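Local coordinates for periplasmic binding protein (Veillonella parvula, PDB 4N01) that probably captures a solute, perhaps an iron complex or a vitamin B12-like compound, in the periplasm for import by an ABC transporter, at residues V44-T49 / T55-K60; I213-D218 / A270-S275; M77-L82 / P98-A103; P155-S160 / I314-R319; A198-L203 / L233-A238. All coordinates share one frame; numbering follows the deposited sequence. Where two conformers were deposited one is given.

The fold has two alpha/beta lobes, each built on a parallel sheet. Contacts 1 and 3 belong to the first lobe, and contacts 2 and 5 to the second. Contact 4 lies between the lobes, its centre about 5 Å from the centre of the chain. Contacts 1 and 3 close first along the chain. Contact 4 then opens, and contacts 5 and 2, whose segments alternate, both close inside its loop. Between centres, contact 1 lies about 36 Å from contacts 2 and 5. Contact 4 touches contacts 1, 2 and 3, and contact 5 touches contact 2 through Ile213 and Leu233. Such a two-lobed build is consistent with a solute-binding protein that holds its ligand between lobes.

Contact 1 (V44-T49 / T55-K60); sequences VTWSET and TDFAVK
Trp46 and Phe57 form a hydrogen-bonded pair in an antiparallel beta hairpin, strands 44-50 and 53-59. Phe57 N donates to Trp46 O at 2.8 Å, and Trp46 N returns a bond to Phe57 O. Val44 with Val59 and Glu48 with Thr55 repeat this. The face with Trp46, Phe57 and Val59 packs on strand 151-153 and helix 165-178. Phe57 can be followed outward. Phe57 CB lies over the Trp46 six-membered ring, 3.7 Å from the centroid, a CH-pi contact. Phe57 CG follows, 3.9 Å from Trp46 NE1. Phe57 CD2 comes nearer, 3.6 Å from Trp46 NE1. Phe57 CE2, next to the tip, lies 3.9 Å from Glu48 CG. The two aromatic planes are 23° apart but slid, with little overlap. Chi1 of 72° sets Trp46 CG between its backbone N and carbonyl carbon, and the indole passes under Phe57 CB. Trp46 NE1 donates to Ile152 O. With an alanine at Trp46, Phe57 CB would probably lose the ring it rests on, and Ile152 O its indole donor. On the other face, a sodium ion lies about 3 Å from the Ser47 side chain. Ser47 OG donates to Asp56 OD1 over 2.5 Å, nearly in line with the C-O bond.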
# COMPACT_ATOMS: atom_id res chain seq x y z
N VAL A 44 10.75 -20.19 11.65
CA VAL A 44 9.75 -19.17 11.44
C VAL A 44 8.79 -19.79 10.44
O VAL A 44 9.19 -20.24 9.37
CB VAL A 44 10.38 -17.88 10.88
CG1 VAL A 44 9.31 -16.84 10.55
CG2 VAL A 44 11.38 -17.32 11.89
N THR A 45 7.51 -19.87 10.81
CA THR A 45 6.54 -20.61 10.01
C THR A 45 5.35 -19.75 9.62
O THR A 45 4.98 -18.80 10.33
CB THR A 45 6.04 -21.86 10.75
OG1 THR A 45 5.35 -21.47 11.94
CG2 THR A 45 7.21 -22.78 11.12
N TRP A 46 4.74 -20.08 8.49
CA TRP A 46 3.54 -19.37 8.05
C TRP A 46 2.83 -20.20 6.99
O TRP A 46 3.35 -21.23 6.56
CB TRP A 46 3.88 -17.97 7.51
CG TRP A 46 4.58 -17.95 6.17
CD1 TRP A 46 4.00 -17.75 4.94
CD2 TRP A 46 5.99 -18.09 5.92
NE1 TRP A 46 4.95 -17.78 3.95
CE2 TRP A 46 6.19 -17.98 4.53
CE3 TRP A 46 7.11 -18.31 6.75
CZ2 TRP A 46 7.45 -18.07 3.94
CZ3 TRP A 46 8.37 -18.41 6.16
CH2 TRP A 46 8.53 -18.29 4.77
N SER A 47 1.63 -19.77 6.59
CA SER A 47 0.85 -20.46 5.56
C SER A 47 0.33 -19.47 4.52
O SER A 47 0.05 -18.31 4.85
CB SER A 47 -0.37 -21.17 6.18
OG SER A 47 0.03 -22.18 7.09
N GLU A 48 0.18 -19.93 3.29
CA GLU A 48 -0.55 -19.17 2.27
C GLU A 48 -1.51 -20.11 1.53
O GLU A 48 -1.31 -21.32 1.51
CB GLU A 48 0.41 -18.51 1.26
CG GLU A 48 1.53 -17.67 1.88
CD GLU A 48 1.03 -16.42 2.58
OE1 GLU A 48 -0.14 -16.03 2.38
OE2 GLU A 48 1.82 -15.81 3.34
N THR A 49 -2.55 -19.53 0.92
CA THR A 49 -3.52 -20.32 0.17
C THR A 49 -3.69 -19.76 -1.23
O THR A 49 -3.96 -18.56 -1.40
CB THR A 49 -4.88 -20.37 0.88
OG1 THR A 49 -4.73 -21.05 2.13
CG2 THR A 49 -5.91 -21.11 0.02
N THR A 55 -0.68 -24.14 1.57
CA THR A 55 0.68 -24.66 1.73
C THR A 55 1.33 -24.11 3.00
O THR A 55 1.21 -22.92 3.32
CB THR A 55 1.54 -24.30 0.49
OG1 THR A 55 0.88 -24.75 -0.70
CG2 THR A 55 2.93 -24.95 0.57
N ASP A 56 2.01 -24.98 3.75
CA ASP A 56 2.74 -24.55 4.94
C ASP A 56 4.18 -24.27 4.57
O ASP A 56 4.80 -25.05 3.84
CB ASP A 56 2.66 -25.61 6.04
CG ASP A 56 1.28 -25.70 6.66
OD1 ASP A 56 0.64 -24.64 6.82
OD2 ASP A 56 0.84 -26.82 6.98
N PHE A 57 4.72 -23.17 5.08
CA PHE A 57 6.11 -22.79 4.80
C PHE A 57 6.91 -22.66 6.10
O PHE A 57 6.35 -22.36 7.16
CB PHE A 57 6.15 -21.45 4.05
CG PHE A 57 5.45 -21.47 2.71
CD1 PHE A 57 6.09 -22.00 1.58
CD2 PHE A 57 4.17 -20.97 2.57
CE1 PHE A 57 5.45 -22.02 0.35
CE2 PHE A 57 3.52 -20.98 1.33
CZ PHE A 57 4.16 -21.50 0.22
N ALA A 58 8.22 -22.87 6.01
CA ALA A 58 9.10 -22.67 7.16
C ALA A 58 10.51 -22.29 6.71
O ALA A 58 10.96 -22.77 5.67
CB ALA A 58 9.16 -23.92 8.01
N VAL A 59 11.18 -21.45 7.49
CA VAL A 59 12.61 -21.20 7.29
C VAL A 59 13.35 -21.24 8.61
O VAL A 59 12.81 -20.87 9.65
CB VAL A 59 12.89 -19.85 6.58
CG1 VAL A 59 12.23 -19.82 5.21
CG2 VAL A 59 12.39 -18.68 7.43
N LYS A 60 14.60 -21.70 8.58
CA LYS A 60 15.44 -21.75 9.76
C LYS A 60 16.60 -20.76 9.63
O LYS A 60 17.42 -20.62 10.54
CB LYS A 60 16.00 -23.16 9.96
CG LYS A 60 14.94 -24.20 10.21
CD LYS A 60 15.23 -25.48 9.44
CE LYS A 60 16.36 -26.27 10.06
NZ LYS A 60 16.69 -27.49 9.27

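Contact 2 (I213-D218 / A270-S275); sequences IYDSED and ADYGNS
Ala270 meets Tyr214 and Asp215 where two neighbouring strands of the parallel sheet in the second alpha/beta lobe, 209-214 and 266-270, end. Ala270 N donates to Tyr214 O at 3.1 Å, with 164° at the hydrogen. The Ala270 methyl points toward the other strand and lies 4.1 Å from Asp215 OD1. Ala270 O and Asp215 O share a donor, Lys285 NZ of helix 280-290, which ties both segments to that helix. Asp271 comes next and turns its side chain away from 213-218. Its OD1 makes a salt bridge with Arg308. Tyr272 swings back, and its hydroxyl reaches the Asp215 carboxylate. The Tyr272 OH to Asp215 OD1 bond is modelled at 2.4 Å, so short that the exact length is doubtful. OD1 lies in the plane of the Tyr272 ring, at its edge. The carboxylate plane is turned 71° from the ring. Asp215 CG stands anti to the backbone N (chi1 177°), which carries the carboxylate out to the tyrosine. The other oxygen is held too, because Ser216 OG donates to the anti lone pair of Asp215 OD2 at 2.8 Å. Glycerol, probably from the crystallisation liquor, lies about 4 Å from the Asp215 side chain, and a sodium ion about 5 Å from that of Tyr272. Both are consistent with a cleft-facing surface. Gly273 then closes an Asx turn, its N donating to Asp271 OD2 at 2.8 Å.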
# COMPACT_ATOMS: atom_id res chain seq x y z
N ILE A 213 -12.11 9.19 -1.55
CA ILE A 213 -10.90 8.88 -2.29
C ILE A 213 -11.23 8.68 -3.78
O ILE A 213 -12.03 7.82 -4.14
CB ILE A 213 -10.21 7.61 -1.75
CG1 ILE A 213 -9.76 7.84 -0.31
CG2 ILE A 213 -9.01 7.28 -2.62
CD1 ILE A 213 -10.78 7.44 0.72
N TYR A 214 -10.60 9.48 -4.63
CA TYR A 214 -10.86 9.44 -6.06
C TYR A 214 -9.62 8.85 -6.74
O TYR A 214 -8.58 9.51 -6.85
CB TYR A 214 -11.16 10.86 -6.56
CG TYR A 214 -11.37 11.04 -8.06
CD1 TYR A 214 -12.65 11.04 -8.61
CD2 TYR A 214 -10.29 11.24 -8.91
CE1 TYR A 214 -12.84 11.23 -9.97
CE2 TYR A 214 -10.48 11.43 -10.27
CZ TYR A 214 -11.76 11.42 -10.80
OH TYR A 214 -11.93 11.61 -12.15
N ASP A 215 -9.72 7.60 -7.16
CA ASP A 215 -8.60 6.97 -7.85
C ASP A 215 -8.58 7.37 -9.31
O ASP A 215 -7.53 7.74 -9.86
CB ASP A 215 -8.68 5.46 -7.76
CG ASP A 215 -7.57 4.77 -8.53
OD1 ASP A 215 -6.52 4.49 -7.92
OD2 ASP A 215 -7.74 4.53 -9.75
N SER A 216 -9.74 7.27 -9.93
CA SER A 216 -9.90 7.52 -11.35
C SER A 216 -11.38 7.46 -11.66
O SER A 216 -12.20 7.17 -10.78
CB SER A 216 -9.15 6.47 -12.16
OG SER A 216 -9.56 5.16 -11.78
N GLU A 217 -11.75 7.73 -12.91
CA GLU A 217 -13.14 7.56 -13.30
C GLU A 217 -13.24 7.03 -14.72
O GLU A 217 -12.36 7.28 -15.54
CB GLU A 217 -13.95 8.86 -13.15
CG GLU A 217 -13.60 9.94 -14.16
CD GLU A 217 -14.53 11.15 -14.07
OE1 GLU A 217 -14.52 11.86 -13.04
OE2 GLU A 217 -15.28 11.39 -15.04
N ASP A 218 -14.31 6.29 -14.98
CA ASP A 218 -14.62 5.82 -16.33
C ASP A 218 -16.14 5.83 -16.36
O ASP A 218 -16.78 4.78 -16.28
CB ASP A 218 -14.07 4.41 -16.56
CG ASP A 218 -13.90 4.09 -18.03
OD1 ASP A 218 -13.62 5.01 -18.82
OD2 ASP A 218 -14.04 2.90 -18.40
N ALA A 270 -5.68 10.24 -6.17
CA ALA A 270 -4.46 9.49 -6.47
C ALA A 270 -3.80 10.02 -7.74
O ALA A 270 -4.43 10.09 -8.80
CB ALA A 270 -4.76 8.00 -6.60
N ASP A 271 -2.54 10.40 -7.63
CA ASP A 271 -1.78 10.92 -8.77
C ASP A 271 -0.93 9.80 -9.39
O ASP A 271 -0.05 9.24 -8.74
CB ASP A 271 -0.91 12.09 -8.30
CG ASP A 271 -0.12 12.75 -9.42
OD1 ASP A 271 -0.13 14.00 -9.50
OD2 ASP A 271 0.52 12.05 -10.22
N TYR A 272 -1.20 9.47 -10.66
CA TYR A 272 -0.49 8.38 -11.35
C TYR A 272 0.63 8.86 -12.28
O TYR A 272 0.89 8.23 -13.31
CB TYR A 272 -1.49 7.49 -12.12
CG TYR A 272 -2.28 6.54 -11.23
CD1 TYR A 272 -1.78 5.28 -10.93
CD2 TYR A 272 -3.50 6.90 -10.68
CE1 TYR A 272 -2.48 4.40 -10.11
CE2 TYR A 272 -4.21 6.03 -9.87
CZ TYR A 272 -3.70 4.78 -9.59
OH TYR A 272 -4.39 3.90 -8.78
N GLY A 273 1.29 9.95 -11.92
CA GLY A 273 2.36 10.50 -12.74
C GLY A 273 3.73 9.89 -12.50
O GLY A 273 3.90 9.11 -11.56
N ASN A 274 4.70 10.25 -13.33
CA ASN A 274 6.05 9.68 -13.27
C ASN A 274 6.96 10.30 -12.22
O ASN A 274 7.73 9.60 -11.56
CB ASN A 274 6.73 9.78 -14.64
CG ASN A 274 5.82 9.35 -15.77
OD1 ASN A 274 4.78 8.72 -15.55
ND2 ASN A 274 6.21 9.69 -17.00
N SER A 275 6.87 11.62 -12.08
CA SER A 275 7.70 12.35 -11.13
C SER A 275 6.84 13.05 -10.08
O SER A 275 5.71 13.47 -10.37
CB SER A 275 8.56 13.37 -11.87
OG SER A 275 8.91 14.47 -11.04

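Contact 3 (M77-L82 / P98-A103); sequences MLQLGL and PPLQAA
Leu78 fits against Leu100 and Ala103, and this is the tight part of the contact. Leu78 comes from the last turn of helix 71-79, and Ala103 belongs to the short helix 101-104. The Leu78 CD2 methyl lies 3.8 Å from Ala103 CB. Leu78 CD1 comes over the backbone instead, 3.9 Å from Leu100 O. Leu78 CG is anti to its carbonyl carbon (chi1 -66°), and the two methyls spread over the start of the facing helix. Leu100 answers with one branch. Leu100 CD2 meets the helix backbone at Gln79 CA, 3.8 Å away, and passes Leu78 CB at 4.2 Å. Met86 of strand 86-90 also packs on Leu78. No hydrogen bond crosses the contact, which is held by apolar packing. The Gln79 side is looser. Gln79 is partly exposed and buries less surface against 98-103 than Leu78 does. Its chain bends at chi2 (69°), and Gln79 OE1 lies 3.9 Å from Leu100 CD2. A glycerol, probably from the crystallisation liquor, sits about 5 Å from the Gln79 side chain. Beyond it, Gly81 closes the helix at positive phi. Gly81 N donates to Leu78 O at 2.9 Å and Leu82 N to Met77 O at 3.1 Å, which makes a Schellman motif. The two helices join parallel strands 66-68, 86-90 and 109-111, as in successive beta-alpha-beta crossovers of a Rossmann-like lobe.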
# COMPACT_ATOMS: atom_id res chain seq x y z
N MSE A 77 11.02 -4.67 2.05
CA MSE A 77 12.28 -5.38 2.19
C MSE A 77 13.47 -4.42 2.26
O MSE A 77 14.39 -4.62 3.06
CB MSE A 77 12.46 -6.40 1.06
CG MSE A 77 11.48 -7.57 1.17
SE MSE A 77 12.01 -9.02 -0.01
CE MSE A 77 13.70 -9.50 0.84
N LEU A 78 13.46 -3.38 1.44
CA LEU A 78 14.57 -2.41 1.47
C LEU A 78 14.61 -1.65 2.80
O LEU A 78 15.69 -1.32 3.31
CB LEU A 78 14.46 -1.43 0.29
CG LEU A 78 14.65 -2.05 -1.11
CD1 LEU A 78 14.31 -1.05 -2.19
CD2 LEU A 78 16.08 -2.57 -1.30
N GLN A 79 13.44 -1.38 3.37
CA GLN A 79 13.37 -0.65 4.62
C GLN A 79 14.06 -1.44 5.73
O GLN A 79 14.69 -0.86 6.62
CB GLN A 79 11.90 -0.37 4.98
CG GLN A 79 11.70 0.46 6.25
CD GLN A 79 12.15 1.89 6.10
OE1 GLN A 79 11.63 2.63 5.26
NE2 GLN A 79 13.13 2.30 6.91
N LEU A 80 13.96 -2.77 5.66
CA LEU A 80 14.58 -3.65 6.65
C LEU A 80 16.06 -3.91 6.34
O LEU A 80 16.72 -4.70 7.02
CB LEU A 80 13.83 -4.98 6.76
CG LEU A 80 12.39 -4.88 7.29
CD1 LEU A 80 11.77 -6.26 7.47
CD2 LEU A 80 12.39 -4.14 8.60
N GLY A 81 16.58 -3.25 5.31
CA GLY A 81 17.98 -3.35 4.96
C GLY A 81 18.36 -4.65 4.26
O GLY A 81 19.48 -5.13 4.40
N LEU A 82 17.43 -5.21 3.50
CA LEU A 82 17.59 -6.56 2.97
C LEU A 82 18.13 -6.68 1.54
O LEU A 82 18.03 -7.75 0.95
CB LEU A 82 16.27 -7.33 3.09
CG LEU A 82 15.82 -7.53 4.54
CD1 LEU A 82 14.46 -8.22 4.56
CD2 LEU A 82 16.86 -8.34 5.33
N PRO A 98 12.10 7.87 -1.61
CA PRO A 98 13.46 8.41 -1.74
C PRO A 98 14.51 7.88 -0.74
O PRO A 98 15.64 7.64 -1.18
CB PRO A 98 13.25 9.92 -1.60
CG PRO A 98 11.89 10.13 -2.20
CD PRO A 98 11.08 8.94 -1.71
N PRO A 99 14.15 7.66 0.54
CA PRO A 99 15.18 7.07 1.41
C PRO A 99 15.66 5.68 0.98
O PRO A 99 16.70 5.23 1.44
CB PRO A 99 14.46 6.96 2.77
CG PRO A 99 13.42 8.04 2.73
CD PRO A 99 12.95 8.07 1.30
N LEU A 100 14.92 5.02 0.09
CA LEU A 100 15.22 3.63 -0.27
C LEU A 100 15.82 3.50 -1.67
O LEU A 100 16.14 2.40 -2.11
CB LEU A 100 13.96 2.77 -0.18
CG LEU A 100 13.22 2.78 1.17
CD1 LEU A 100 11.95 1.93 1.10
CD2 LEU A 100 14.14 2.29 2.26
N GLN A 101 15.97 4.62 -2.37
CA GLN A 101 16.44 4.62 -3.76
C GLN A 101 17.83 4.02 -3.91
O GLN A 101 18.08 3.20 -4.80
CB GLN A 101 16.42 6.03 -4.35
CG GLN A 101 16.85 6.09 -5.82
CD GLN A 101 15.82 5.48 -6.76
OE1 GLN A 101 14.69 5.98 -6.87
NE2 GLN A 101 16.19 4.40 -7.43
N ALA A 102 18.75 4.43 -3.04
CA ALA A 102 20.11 3.91 -3.11
C ALA A 102 20.18 2.41 -2.86
O ALA A 102 20.98 1.72 -3.50
CB ALA A 102 21.03 4.66 -2.15
N ALA A 103 19.36 1.89 -1.94
CA ALA A 103 19.31 0.44 -1.73
C ALA A 103 18.65 -0.26 -2.93
O ALA A 103 19.09 -1.32 -3.36
CB ALA A 103 18.59 0.09 -0.42

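Contact 4 (P155-S160 / I314-R319); sequences PESMLS and ITPGVR
Pro316 rests its ring on Ser157 and Met158, and all three residues are buried. The apolar part is made by Met158, deposited as selenomethionine. Its chain is extended beyond CG and runs past the proline. Met158 CG and Met158 CE both lie 4.1 Å from Pro316 CB. Ala72 of helix 71-79 and Trp131 also pack on Met158. The second kind of contact sets serine oxygens against proline carbons. Ser157 OG is 3.2 Å from Pro316 CB and 3.6 Å from Pro316 CG. The chi1 of 57° puts OG between the backbone N and the carbonyl carbon, on the proline side. Ser157 O also approaches Pro316 CG, at 3.5 Å. These are close van der Waals contacts, and OG has its hydrogen bond elsewhere. The two segments come from different parts of the two-lobed fold. Residues 155-160 follow strand 151-153, the outermost strand of the first parallel sheet. Residues 314-319 lead from helix 311-314, just after the last strand of the second sheet, to helix 320-332. The contact thus joins a loop of the first lobe to the chain leaving the second, near the centre of the molecule. Hydrogen bonds act within 155-160 and from both segments to helix 165-178, and none links the segments directly. A short 3-10 turn shapes residues 156-158, with Met158 N donating to Pro155 O at 3.0 Å. Asp171 accepts from Glu156 N through OD1 and from Ser157 N through OD2. Asn168 OD1, on the same helix, accepts from Gly317 N.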
# COMPACT_ATOMS: atom_id res chain seq x y z
N PRO A 155 2.19 -10.30 2.74
CA PRO A 155 1.74 -9.52 3.90
C PRO A 155 0.24 -9.71 4.15
O PRO A 155 -0.57 -9.65 3.21
CB PRO A 155 2.03 -8.08 3.48
CG PRO A 155 3.24 -8.20 2.56
CD PRO A 155 2.99 -9.50 1.80
N GLU A 156 -0.12 -9.97 5.40
CA GLU A 156 -1.53 -10.07 5.76
C GLU A 156 -2.29 -8.80 5.42
O GLU A 156 -3.50 -8.85 5.18
CB GLU A 156 -1.69 -10.39 7.24
CG GLU A 156 -1.20 -11.79 7.63
CD GLU A 156 -2.07 -12.90 7.05
OE1 GLU A 156 -3.31 -12.72 7.00
OE2 GLU A 156 -1.52 -13.94 6.65
N SER A 157 -1.59 -7.67 5.40
CA SER A 157 -2.26 -6.39 5.16
C SER A 157 -2.77 -6.30 3.72
O SER A 157 -3.58 -5.43 3.37
CB SER A 157 -1.34 -5.20 5.50
OG SER A 157 -0.13 -5.26 4.75
N MSE A 158 -2.30 -7.22 2.89
CA MSE A 158 -2.69 -7.27 1.49
C MSE A 158 -3.69 -8.38 1.20
O MSE A 158 -4.05 -8.60 0.04
CB MSE A 158 -1.45 -7.47 0.61
CG MSE A 158 -0.41 -6.37 0.76
SE MSE A 158 1.15 -6.82 -0.32
CE MSE A 158 2.14 -5.27 0.24
N LEU A 159 -4.16 -9.07 2.24
CA LEU A 159 -4.99 -10.27 2.05
C LEU A 159 -6.48 -10.11 2.30
O LEU A 159 -7.27 -10.96 1.88
CB LEU A 159 -4.47 -11.42 2.93
CG LEU A 159 -3.17 -12.04 2.43
CD1 LEU A 159 -2.77 -13.22 3.31
CD2 LEU A 159 -3.36 -12.48 0.99
N SER A 160 -6.89 -9.04 2.98
CA SER A 160 -8.31 -8.90 3.31
C SER A 160 -8.70 -7.49 3.69
O SER A 160 -7.85 -6.63 3.92
CB SER A 160 -8.70 -9.84 4.45
OG SER A 160 -8.48 -9.22 5.71
N ILE A 314 -1.20 5.23 0.63
CA ILE A 314 -2.45 4.84 1.29
C ILE A 314 -2.76 3.36 1.19
O ILE A 314 -3.85 2.91 1.53
CB ILE A 314 -3.67 5.66 0.78
CG1 ILE A 314 -3.78 5.58 -0.75
CG2 ILE A 314 -3.58 7.10 1.24
CD1 ILE A 314 -5.08 6.17 -1.31
N THR A 315 -1.78 2.60 0.70
CA THR A 315 -1.87 1.14 0.65
C THR A 315 -0.68 0.57 1.43
O THR A 315 0.26 1.32 1.75
CB THR A 315 -1.90 0.64 -0.80
OG1 THR A 315 -0.75 1.14 -1.49
CG2 THR A 315 -3.18 1.12 -1.50
N PRO A 316 -0.71 -0.73 1.76
CA PRO A 316 0.32 -1.27 2.66
C PRO A 316 1.74 -1.05 2.15
O PRO A 316 1.97 -1.10 0.94
CB PRO A 316 0.00 -2.77 2.67
CG PRO A 316 -1.49 -2.81 2.50
CD PRO A 316 -1.79 -1.71 1.52
N GLY A 317 2.68 -0.80 3.06
CA GLY A 317 4.06 -0.53 2.69
C GLY A 317 4.79 0.12 3.85
O GLY A 317 4.55 -0.24 5.00
N VAL A 318 5.67 1.07 3.55
CA VAL A 318 6.48 1.69 4.59
C VAL A 318 6.23 3.19 4.66
O VAL A 318 6.89 3.89 5.42
CB VAL A 318 7.98 1.43 4.36
CG1 VAL A 318 8.26 -0.07 4.36
CG2 VAL A 318 8.42 2.07 3.05
N ARG A 319 5.27 3.67 3.87
CA ARG A 319 5.08 5.12 3.76
C ARG A 319 3.92 5.65 4.59
O ARG A 319 3.70 6.87 4.60
CB ARG A 319 4.82 5.51 2.31
CG ARG A 319 5.84 4.99 1.31
CD ARG A 319 5.57 5.66 -0.02
NE ARG A 319 6.33 5.06 -1.11
CZ ARG A 319 6.60 5.68 -2.25
NH1 ARG A 319 6.19 6.93 -2.45
NH2 ARG A 319 7.29 5.05 -3.19

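Contact 5 (A198-L203 / L233-A238); sequences AIQNKL and LKLIGA
The backbones of 198-203 and 233-238 come nearest at Gln200 and Ile236, with CA atoms 6.5 Å apart, where helix 182-203 passes the turn that follows helix 228-234. This long helix precedes strand 209-214 of the second lobe and probably links the lobes, as in related binding proteins. The turn contains a Schellman motif with Gly237 at positive phi. Ala238 N and Ile236 N reach Leu233 O from opposite faces of its plane. Gln200 carries the polar link. Its CG is anti to the carbonyl carbon (chi1 -64°), and the chain is extended from there to the amide. Gln200 NE2 donates to Leu235 O at 2.9 Å. The bond is straight, 179° at the hydrogen. Leu235 O uses a lone pair in its carbonyl plane, and it also lies in the amide plane of Gln200. Apolar contacts continue from this bond. Leu203 CD1 presses on the Ile236 backbone, 3.6 Å from Ile236 CA. Ile199 CG2 meets Ile236 CG2 at 3.9 Å. Leu327 of helix 320-332 also packs on Ile236. A leucine in place of Gln200 would probably leave Leu235 O without its side-chain donor and the turn less firmly held to helix 182-203. Backbone bonds close the turn, and side-chain donors add to them: Gln200 at Leu235 O, Arg208 at Lys234 O, His332 at Ile236 O. Gln200 thus supplies a neutral donor of fixed direction.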
# COMPACT_ATOMS: atom_id res chain seq x y z
N ALA A 198 2.53 11.43 17.93
CA ALA A 198 2.74 12.87 17.85
C ALA A 198 1.67 13.52 16.97
O ALA A 198 1.15 14.59 17.30
CB ALA A 198 4.13 13.18 17.32
N ILE A 199 1.33 12.87 15.87
CA ILE A 199 0.25 13.37 15.02
C ILE A 199 -1.08 13.38 15.77
O ILE A 199 -1.80 14.38 15.79
CB ILE A 199 0.07 12.51 13.76
CG1 ILE A 199 1.36 12.52 12.93
CG2 ILE A 199 -1.11 13.02 12.93
CD1 ILE A 199 1.43 11.36 11.96
N GLN A 200 -1.41 12.26 16.40
CA GLN A 200 -2.70 12.12 17.06
C GLN A 200 -2.86 13.08 18.24
O GLN A 200 -3.96 13.57 18.50
CB GLN A 200 -2.94 10.65 17.46
CG GLN A 200 -3.04 9.72 16.26
CD GLN A 200 -3.45 8.31 16.64
OE1 GLN A 200 -2.91 7.72 17.57
NE2 GLN A 200 -4.43 7.77 15.91
N ASN A 201 -1.77 13.37 18.94
CA ASN A 201 -1.82 14.34 20.03
C ASN A 201 -2.19 15.75 19.56
O ASN A 201 -2.91 16.46 20.24
CB ASN A 201 -0.50 14.37 20.82
CG ASN A 201 -0.45 13.30 21.90
OD1 ASN A 201 -1.49 12.90 22.43
ND2 ASN A 201 0.76 12.84 22.22
N LYS A 202 -1.69 16.13 18.38
CA LYS A 202 -2.08 17.41 17.77
C LYS A 202 -3.54 17.43 17.32
O LYS A 202 -4.12 18.50 17.16
CB LYS A 202 -1.19 17.71 16.56
CG LYS A 202 0.19 18.28 16.89
CD LYS A 202 0.09 19.69 17.45
CE LYS A 202 1.46 20.36 17.52
NZ LYS A 202 2.45 19.57 18.28
N LEU A 203 -4.13 16.26 17.09
CA LEU A 203 -5.48 16.18 16.54
C LEU A 203 -6.54 16.03 17.62
O LEU A 203 -7.74 16.09 17.32
CB LEU A 203 -5.61 15.00 15.58
CG LEU A 203 -4.72 15.10 14.35
CD1 LEU A 203 -4.91 13.90 13.45
CD2 LEU A 203 -5.06 16.39 13.60
N LEU A 233 -6.82 6.06 7.39
CA LEU A 233 -7.35 7.42 7.38
C LEU A 233 -8.15 7.74 8.65
O LEU A 233 -8.14 8.87 9.13
CB LEU A 233 -8.20 7.69 6.12
CG LEU A 233 -7.38 7.76 4.83
CD1 LEU A 233 -8.31 7.89 3.62
CD2 LEU A 233 -6.39 8.92 4.89
N LYS A 234 -8.80 6.73 9.21
CA LYS A 234 -9.51 6.93 10.48
C LYS A 234 -8.56 7.35 11.61
O LYS A 234 -8.97 8.03 12.55
CB LYS A 234 -10.30 5.67 10.86
CG LYS A 234 -11.58 5.50 10.06
CD LYS A 234 -12.38 4.28 10.50
CE LYS A 234 -13.76 4.30 9.86
NZ LYS A 234 -14.49 3.00 9.99
N LEU A 235 -7.30 6.96 11.50
CA LEU A 235 -6.32 7.32 12.54
C LEU A 235 -6.08 8.84 12.67
O LEU A 235 -5.61 9.30 13.71
CB LEU A 235 -4.97 6.63 12.28
CG LEU A 235 -4.96 5.10 12.37
CD1 LEU A 235 -3.58 4.61 11.94
CD2 LEU A 235 -5.28 4.62 13.79
N ILE A 236 -6.38 9.60 11.62
CA ILE A 236 -6.18 11.05 11.65
C ILE A 236 -7.49 11.80 11.50
O ILE A 236 -7.52 12.92 11.00
CB ILE A 236 -5.19 11.55 10.58
CG1 ILE A 236 -5.63 11.11 9.18
CG2 ILE A 236 -3.77 11.06 10.89
CD1 ILE A 236 -4.85 11.82 8.03
N GLY A 237 -8.58 11.16 11.91
CA GLY A 237 -9.88 11.82 11.89
C GLY A 237 -10.39 12.09 10.49
O GLY A 237 -11.11 13.05 10.27
N ALA A 238 -10.01 11.24 9.54
CA ALA A 238 -10.50 11.38 8.17
C ALA A 238 -11.37 10.16 7.89
O ALA A 238 -10.86 9.04 7.80
CB ALA A 238 -9.34 11.45 7.20